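Local coordinates for protein N-acetylglucosamine 2-epimerase (PDB 3GT5) that is probably a sugar isomerase of the N-acylglucosamine 2-epimerase family, whose exact substrate is not established, at residues Q312-A320 against Y331-Y341. Sequence-based numbering, arbitrary orientation.
Sequences QAESLAAAA and YWQWYDRLWAY
Leu316 lays its CD2 methyl over one face of the Trp339 indole, 3.7 Å from the centroid of the five-membered ring and nearly along its normal, a CH-pi contact. Its chi1 of 64° puts CG between backbone N and carbonyl carbon, and from there both methyls reach the indole, with CD1 3.6 Å from Trp339 NE1. The Tyr335 ring, swung anti to its own backbone N, meets Leu316 O edge-on: CD1 lies 3.3 Å from that oxygen, near the ring plane. Trp339 CD1 and Trp332 CZ3 sit over opposite faces of this tyrosine ring, near its rim, and its OH is hydrogen-bonded to Phe5 O. Ala320 CB rests against both the Trp332 and Tyr335 rings where they meet, 3.8 Å from Tyr335 CD1 and 3.9 Å from Trp332 CZ3. The small Ala319 points toward the partner helix, its CB 3.5 Å from Tyr331 O, while Leu338 reaches with CD1 to the backbone of Ser315 and Leu316. Farther along, the Gln312 amide passes beside Tyr341, planes 60° apart; its OE1 accepts from Leu292 N. Segments 312-320 and 331-341 run antiparallel, axes 8.2 Å apart; apolar packing thus joins helices 309-326 and 329-346 as a helical hairpin, as in the (alpha/alpha)6 barrel of this epimerase family.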
ATOM      1  N   GLN A 312      -9.216   0.055   6.909  1.00 16.61           N
ATOM      2  CA  GLN A 312     -10.469   0.656   6.568  1.00 16.96           C
ATOM      3  C   GLN A 312     -10.416   1.237   5.143  1.00 16.34           C
ATOM      4  O   GLN A 312     -11.360   1.086   4.392  1.00 17.34           O
ATOM      5  CB  GLN A 312     -10.832   1.745   7.577  1.00 16.44           C
ATOM      6  CG  GLN A 312     -10.477   1.486   9.034  1.00 16.92           C
ATOM      7  CD  GLN A 312     -10.915   0.144   9.600  1.00 16.33           C
ATOM      8  OE1 GLN A 312     -12.036  -0.302   9.393  1.00 19.16           O
ATOM      9  NE2 GLN A 312     -10.029  -0.482  10.370  1.00 16.45           N
ATOM     10  N   ALA A 313      -9.309   1.889   4.820  1.00 16.70           N
ATOM     11  CA  ALA A 313      -9.137   2.605   3.527  1.00 16.40           C
ATOM     12  C   ALA A 313      -9.153   1.603   2.334  1.00 16.42           C
ATOM     13  O   ALA A 313      -9.808   1.807   1.334  1.00 15.40           O
ATOM     14  CB  ALA A 313      -7.827   3.428   3.578  1.00 16.43           C
ATOM     15  N   GLU A 314      -8.380   0.539   2.441  1.00 17.25           N
ATOM     16  CA  GLU A 314      -8.259  -0.425   1.344  1.00 17.59           C
ATOM     17  C   GLU A 314      -9.620  -1.097   1.124  1.00 16.11           C
ATOM     18  O   GLU A 314     -10.019  -1.407  -0.012  1.00 16.38           O
ATOM     19  CB  GLU A 314      -7.190  -1.489   1.632  1.00 18.71           C
ATOM     20  CG  GLU A 314      -5.760  -0.959   1.598  1.00 20.89           C
ATOM     21  CD  GLU A 314      -5.317  -0.425   0.222  1.00 25.81           C
ATOM     22  OE1 GLU A 314      -5.820  -0.911  -0.837  1.00 26.74           O
ATOM     23  OE2 GLU A 314      -4.459   0.479   0.177  1.00 26.30           O
ATOM     24  N   SER A 315     -10.342  -1.308   2.242  1.00 16.77           N
ATOM     25  CA  SER A 315     -11.599  -1.958   2.186  1.00 16.22           C
ATOM     26  C   SER A 315     -12.672  -1.096   1.527  1.00 16.66           C
ATOM     27  O   SER A 315     -13.503  -1.601   0.769  1.00 16.53           O
ATOM     28  CB  SER A 315     -12.035  -2.471   3.560  1.00 16.99           C
ATOM     29  OG  SER A 315     -11.077  -3.397   4.044  1.00 17.76           O
ATOM     30  N   LEU A 316     -12.700   0.194   1.824  1.00 16.72           N
ATOM     31  CA  LEU A 316     -13.689   1.057   1.153  1.00 16.73           C
ATOM     32  C   LEU A 316     -13.364   1.244  -0.318  1.00 16.61           C
ATOM     33  O   LEU A 316     -14.264   1.361  -1.127  1.00 18.05           O
ATOM     34  CB  LEU A 316     -13.907   2.395   1.916  1.00 18.58           C
ATOM     35  CG  LEU A 316     -12.780   3.367   2.054  1.00 18.04           C
ATOM     36  CD1 LEU A 316     -12.666   4.248   0.836  1.00 18.89           C
ATOM     37  CD2 LEU A 316     -12.866   4.255   3.369  1.00 16.75           C
ATOM     38  N   ALA A 317     -12.084   1.213  -0.698  1.00 17.16           N
ATOM     39  CA  ALA A 317     -11.733   1.333  -2.115  1.00 16.13           C
ATOM     40  C   ALA A 317     -12.201   0.081  -2.849  1.00 16.21           C
ATOM     41  O   ALA A 317     -12.854   0.172  -3.920  1.00 15.85           O
ATOM     42  CB  ALA A 317     -10.195   1.557  -2.273  1.00 16.57           C
ATOM     43  N   ALA A 318     -11.935  -1.096  -2.263  1.00 15.79           N
ATOM     44  CA  ALA A 318     -12.428  -2.352  -2.800  1.00 16.47           C
ATOM     45  C   ALA A 318     -13.972  -2.364  -2.924  1.00 17.17           C
ATOM     46  O   ALA A 318     -14.476  -2.772  -3.928  1.00 15.99           O
ATOM     47  CB  ALA A 318     -11.939  -3.531  -1.944  1.00 16.39           C
ATOM     48  N   ALA A 319     -14.680  -1.889  -1.893  1.00 16.56           N
ATOM     49  CA  ALA A 319     -16.154  -1.887  -1.886  1.00 18.09           C
ATOM     50  C   ALA A 319     -16.700  -1.038  -3.020  1.00 18.28           C
ATOM     51  O   ALA A 319     -17.619  -1.463  -3.697  1.00 19.37           O
ATOM     52  CB  ALA A 319     -16.684  -1.415  -0.523  1.00 18.44           C
ATOM     53  N   ALA A 320     -16.114   0.114  -3.269  1.00 17.99           N
ATOM     54  CA  ALA A 320     -16.541   0.986  -4.370  1.00 19.11           C
ATOM     55  C   ALA A 320     -16.332   0.292  -5.741  1.00 19.64           C
ATOM     56  O   ALA A 320     -17.234   0.312  -6.615  1.00 19.03           O
ATOM     57  CB  ALA A 320     -15.801   2.390  -4.277  1.00 18.62           C
ATOM     58  N   TYR A 331     -22.519  -3.732  -1.676  1.00 25.05           N
ATOM     59  CA  TYR A 331     -21.148  -3.185  -1.688  1.00 23.03           C
ATOM     60  C   TYR A 331     -21.111  -1.670  -1.436  1.00 23.01           C
ATOM     61  O   TYR A 331     -20.198  -1.183  -0.792  1.00 21.54           O
ATOM     62  CB  TYR A 331     -20.373  -3.570  -2.947  1.00 22.35           C
ATOM     63  CG  TYR A 331     -20.043  -5.037  -3.015  1.00 22.30           C
ATOM     64  CD1 TYR A 331     -19.302  -5.658  -2.018  1.00 22.08           C
ATOM     65  CD2 TYR A 331     -20.482  -5.818  -4.099  1.00 23.20           C
ATOM     66  CE1 TYR A 331     -19.020  -7.014  -2.081  1.00 21.19           C
ATOM     67  CE2 TYR A 331     -20.196  -7.196  -4.167  1.00 23.93           C
ATOM     68  CZ  TYR A 331     -19.475  -7.781  -3.160  1.00 23.51           C
ATOM     69  OH  TYR A 331     -19.192  -9.131  -3.219  1.00 22.30           O
ATOM     70  N   TRP A 332     -22.098  -0.918  -1.904  1.00 22.22           N
ATOM     71  CA  TRP A 332     -22.157   0.495  -1.548  1.00 23.03           C
ATOM     72  C   TRP A 332     -22.517   0.696  -0.077  1.00 23.27           C
ATOM     73  O   TRP A 332     -22.047   1.657   0.535  1.00 24.42           O
ATOM     74  CB  TRP A 332     -23.124   1.280  -2.446  1.00 22.90           C
ATOM     75  CG  TRP A 332     -22.573   1.640  -3.820  1.00 22.63           C
ATOM     76  CD1 TRP A 332     -23.136   1.337  -5.035  1.00 23.97           C
ATOM     77  CD2 TRP A 332     -21.416   2.436  -4.107  1.00 21.24           C
ATOM     78  NE1 TRP A 332     -22.386   1.861  -6.047  1.00 25.42           N
ATOM     79  CE2 TRP A 332     -21.329   2.555  -5.512  1.00 22.72           C
ATOM     80  CE3 TRP A 332     -20.438   3.051  -3.317  1.00 23.04           C
ATOM     81  CZ2 TRP A 332     -20.274   3.209  -6.143  1.00 23.79           C
ATOM     82  CZ3 TRP A 332     -19.412   3.762  -3.946  1.00 21.45           C
ATOM     83  CH2 TRP A 332     -19.337   3.819  -5.350  1.00 22.62           C
ATOM     84  N   GLN A 333     -23.363  -0.180   0.477  1.00 24.84           N
ATOM     85  CA  GLN A 333     -23.643  -0.157   1.909  1.00 24.25           C
ATOM     86  C   GLN A 333     -22.363  -0.394   2.711  1.00 23.23           C
ATOM     87  O   GLN A 333     -22.143   0.269   3.740  1.00 21.78           O
ATOM     88  CB  GLN A 333     -24.769  -1.121   2.280  1.00 25.30           C
ATOM     89  CG  GLN A 333     -26.079  -0.564   1.759  1.00 29.89           C
ATOM     90  CD  GLN A 333     -27.170  -1.574   1.601  1.00 34.76           C
ATOM     91  OE1 GLN A 333     -27.035  -2.753   1.952  1.00 37.77           O
ATOM     92  NE2 GLN A 333     -28.288  -1.113   1.042  1.00 40.27           N
ATOM     93  N   TRP A 334     -21.506  -1.297   2.239  1.00 20.90           N
ATOM     94  CA  TRP A 334     -20.205  -1.488   2.921  1.00 20.00           C
ATOM     95  C   TRP A 334     -19.350  -0.232   2.859  1.00 19.22           C
ATOM     96  O   TRP A 334     -18.775   0.191   3.843  1.00 19.60           O
ATOM     97  CB  TRP A 334     -19.435  -2.684   2.369  1.00 19.88           C
ATOM     98  CG  TRP A 334     -19.804  -3.946   3.091  1.00 20.27           C
ATOM     99  CD1 TRP A 334     -20.512  -4.994   2.601  1.00 23.02           C
ATOM    100  CD2 TRP A 334     -19.469  -4.283   4.442  1.00 22.28           C
ATOM    101  NE1 TRP A 334     -20.652  -5.957   3.561  1.00 24.06           N
ATOM    102  CE2 TRP A 334     -19.999  -5.563   4.694  1.00 24.10           C
ATOM    103  CE3 TRP A 334     -18.741  -3.644   5.447  1.00 23.21           C
ATOM    104  CZ2 TRP A 334     -19.858  -6.199   5.924  1.00 25.25           C
ATOM    105  CZ3 TRP A 334     -18.600  -4.266   6.660  1.00 24.31           C
ATOM    106  CH2 TRP A 334     -19.165  -5.542   6.889  1.00 24.33           C
ATOM    107  N   TYR A 335     -19.260   0.336   1.671  1.00 18.84           N
ATOM    108  CA  TYR A 335     -18.569   1.612   1.465  1.00 17.97           C
ATOM    109  C   TYR A 335     -19.010   2.675   2.464  1.00 19.15           C
ATOM    110  O   TYR A 335     -18.182   3.320   3.093  1.00 18.29           O
ATOM    111  CB  TYR A 335     -18.839   2.101   0.048  1.00 18.10           C
ATOM    112  CG  TYR A 335     -18.156   3.382  -0.338  1.00 17.68           C
ATOM    113  CD1 TYR A 335     -16.837   3.390  -0.744  1.00 18.23           C
ATOM    114  CD2 TYR A 335     -18.830   4.596  -0.302  1.00 18.13           C
ATOM    115  CE1 TYR A 335     -16.174   4.568  -1.095  1.00 18.09           C
ATOM    116  CE2 TYR A 335     -18.175   5.774  -0.642  1.00 18.99           C
ATOM    117  CZ  TYR A 335     -16.862   5.770  -1.043  1.00 19.53           C
ATOM    118  OH  TYR A 335     -16.233   6.967  -1.374  1.00 20.18           O
ATOM    119  N   ASP A 336     -20.321   2.826   2.602  1.00 21.01           N
ATOM    120  CA  ASP A 336     -20.897   3.854   3.465  1.00 22.70           C
ATOM    121  C   ASP A 336     -20.592   3.593   4.927  1.00 22.09           C
ATOM    122  O   ASP A 336     -20.265   4.505   5.651  1.00 22.68           O
ATOM    123  CB  ASP A 336     -22.429   3.940   3.299  1.00 23.16           C
ATOM    124  CG  ASP A 336     -22.881   4.528   1.956  1.00 27.61           C
ATOM    125  OD1 ASP A 336     -22.106   5.110   1.155  1.00 29.77           O
ATOM    126  OD2 ASP A 336     -24.101   4.414   1.703  1.00 30.36           O
ATOM    127  N   ARG A 337     -20.676   2.353   5.375  1.00 21.84           N
ATOM    128  CA  ARG A 337     -20.400   2.085   6.794  1.00 21.59           C
ATOM    129  C   ARG A 337     -18.922   2.196   7.153  1.00 19.79           C
ATOM    130  O   ARG A 337     -18.560   2.616   8.274  1.00 19.16           O
ATOM    131  CB  ARG A 337     -21.062   0.770   7.284  1.00 23.56           C
ATOM    132  CG  ARG A 337     -20.433  -0.541   6.919  1.00 25.74           C
ATOM    133  CD  ARG A 337     -21.193  -1.732   7.644  1.00 29.05           C
ATOM    134  NE  ARG A 337     -22.617  -1.840   7.268  1.00 28.96           N
ATOM    135  CZ  ARG A 337     -23.141  -2.511   6.219  1.00 33.07           C
ATOM    136  NH1 ARG A 337     -22.403  -3.206   5.364  1.00 33.67           N
ATOM    137  NH2 ARG A 337     -24.455  -2.498   6.024  1.00 33.80           N
ATOM    138  N   LEU A 338     -18.055   1.830   6.203  1.00 18.53           N
ATOM    139  CA  LEU A 338     -16.619   1.979   6.398  1.00 17.77           C
ATOM    140  C   LEU A 338     -16.283   3.458   6.523  1.00 18.00           C
ATOM    141  O   LEU A 338     -15.537   3.856   7.409  1.00 18.89           O
ATOM    142  CB  LEU A 338     -15.830   1.313   5.242  1.00 16.88           C
ATOM    143  CG  LEU A 338     -15.774  -0.220   5.387  1.00 18.24           C
ATOM    144  CD1 LEU A 338     -15.427  -0.867   4.046  1.00 17.73           C
ATOM    145  CD2 LEU A 338     -14.779  -0.667   6.426  1.00 21.26           C
ATOM    146  N   TRP A 339     -16.824   4.273   5.617  1.00 17.81           N
ATOM    147  CA  TRP A 339     -16.575   5.718   5.736  1.00 19.05           C
ATOM    148  C   TRP A 339     -17.185   6.307   7.024  1.00 19.25           C
ATOM    149  O   TRP A 339     -16.569   7.164   7.626  1.00 21.15           O
ATOM    150  CB  TRP A 339     -17.096   6.482   4.514  1.00 19.37           C
ATOM    151  CG  TRP A 339     -16.096   6.739   3.474  1.00 20.20           C
ATOM    152  CD1 TRP A 339     -16.147   6.357   2.165  1.00 19.72           C
ATOM    153  CD2 TRP A 339     -14.900   7.496   3.624  1.00 17.65           C
ATOM    154  NE1 TRP A 339     -15.036   6.814   1.500  1.00 19.72           N
ATOM    155  CE2 TRP A 339     -14.257   7.521   2.369  1.00 19.80           C
ATOM    156  CE3 TRP A 339     -14.313   8.182   4.692  1.00 17.53           C
ATOM    157  CZ2 TRP A 339     -13.053   8.189   2.173  1.00 18.74           C
ATOM    158  CZ3 TRP A 339     -13.117   8.816   4.505  1.00 20.13           C
ATOM    159  CH2 TRP A 339     -12.496   8.823   3.253  1.00 19.74           C
ATOM    160  N   ALA A 340     -18.386   5.871   7.404  1.00 20.85           N
ATOM    161  CA  ALA A 340     -19.017   6.393   8.619  1.00 21.05           C
ATOM    162  C   ALA A 340     -18.140   6.119   9.822  1.00 20.92           C
ATOM    163  O   ALA A 340     -17.931   6.990  10.659  1.00 21.36           O
ATOM    164  CB  ALA A 340     -20.391   5.818   8.816  1.00 21.07           C
ATOM    165  N   TYR A 341     -17.615   4.886   9.919  1.00 20.00           N
ATOM    166  CA  TYR A 341     -16.636   4.582  10.968  1.00 20.03           C
ATOM    167  C   TYR A 341     -15.366   5.460  10.918  1.00 19.25           C
ATOM    168  O   TYR A 341     -14.905   6.050  11.906  1.00 19.55           O
ATOM    169  CB  TYR A 341     -16.236   3.110  10.893  1.00 19.92           C
ATOM    170  CG  TYR A 341     -15.163   2.818  11.877  1.00 20.39           C
ATOM    171  CD1 TYR A 341     -15.453   2.725  13.235  1.00 22.60           C
ATOM    172  CD2 TYR A 341     -13.844   2.701  11.491  1.00 20.76           C
ATOM    173  CE1 TYR A 341     -14.462   2.518  14.143  1.00 21.36           C
ATOM    174  CE2 TYR A 341     -12.834   2.509  12.405  1.00 22.43           C
ATOM    175  CZ  TYR A 341     -13.146   2.415  13.743  1.00 21.55           C
ATOM    176  OH  TYR A 341     -12.154   2.234  14.708  1.00 24.29           O
TER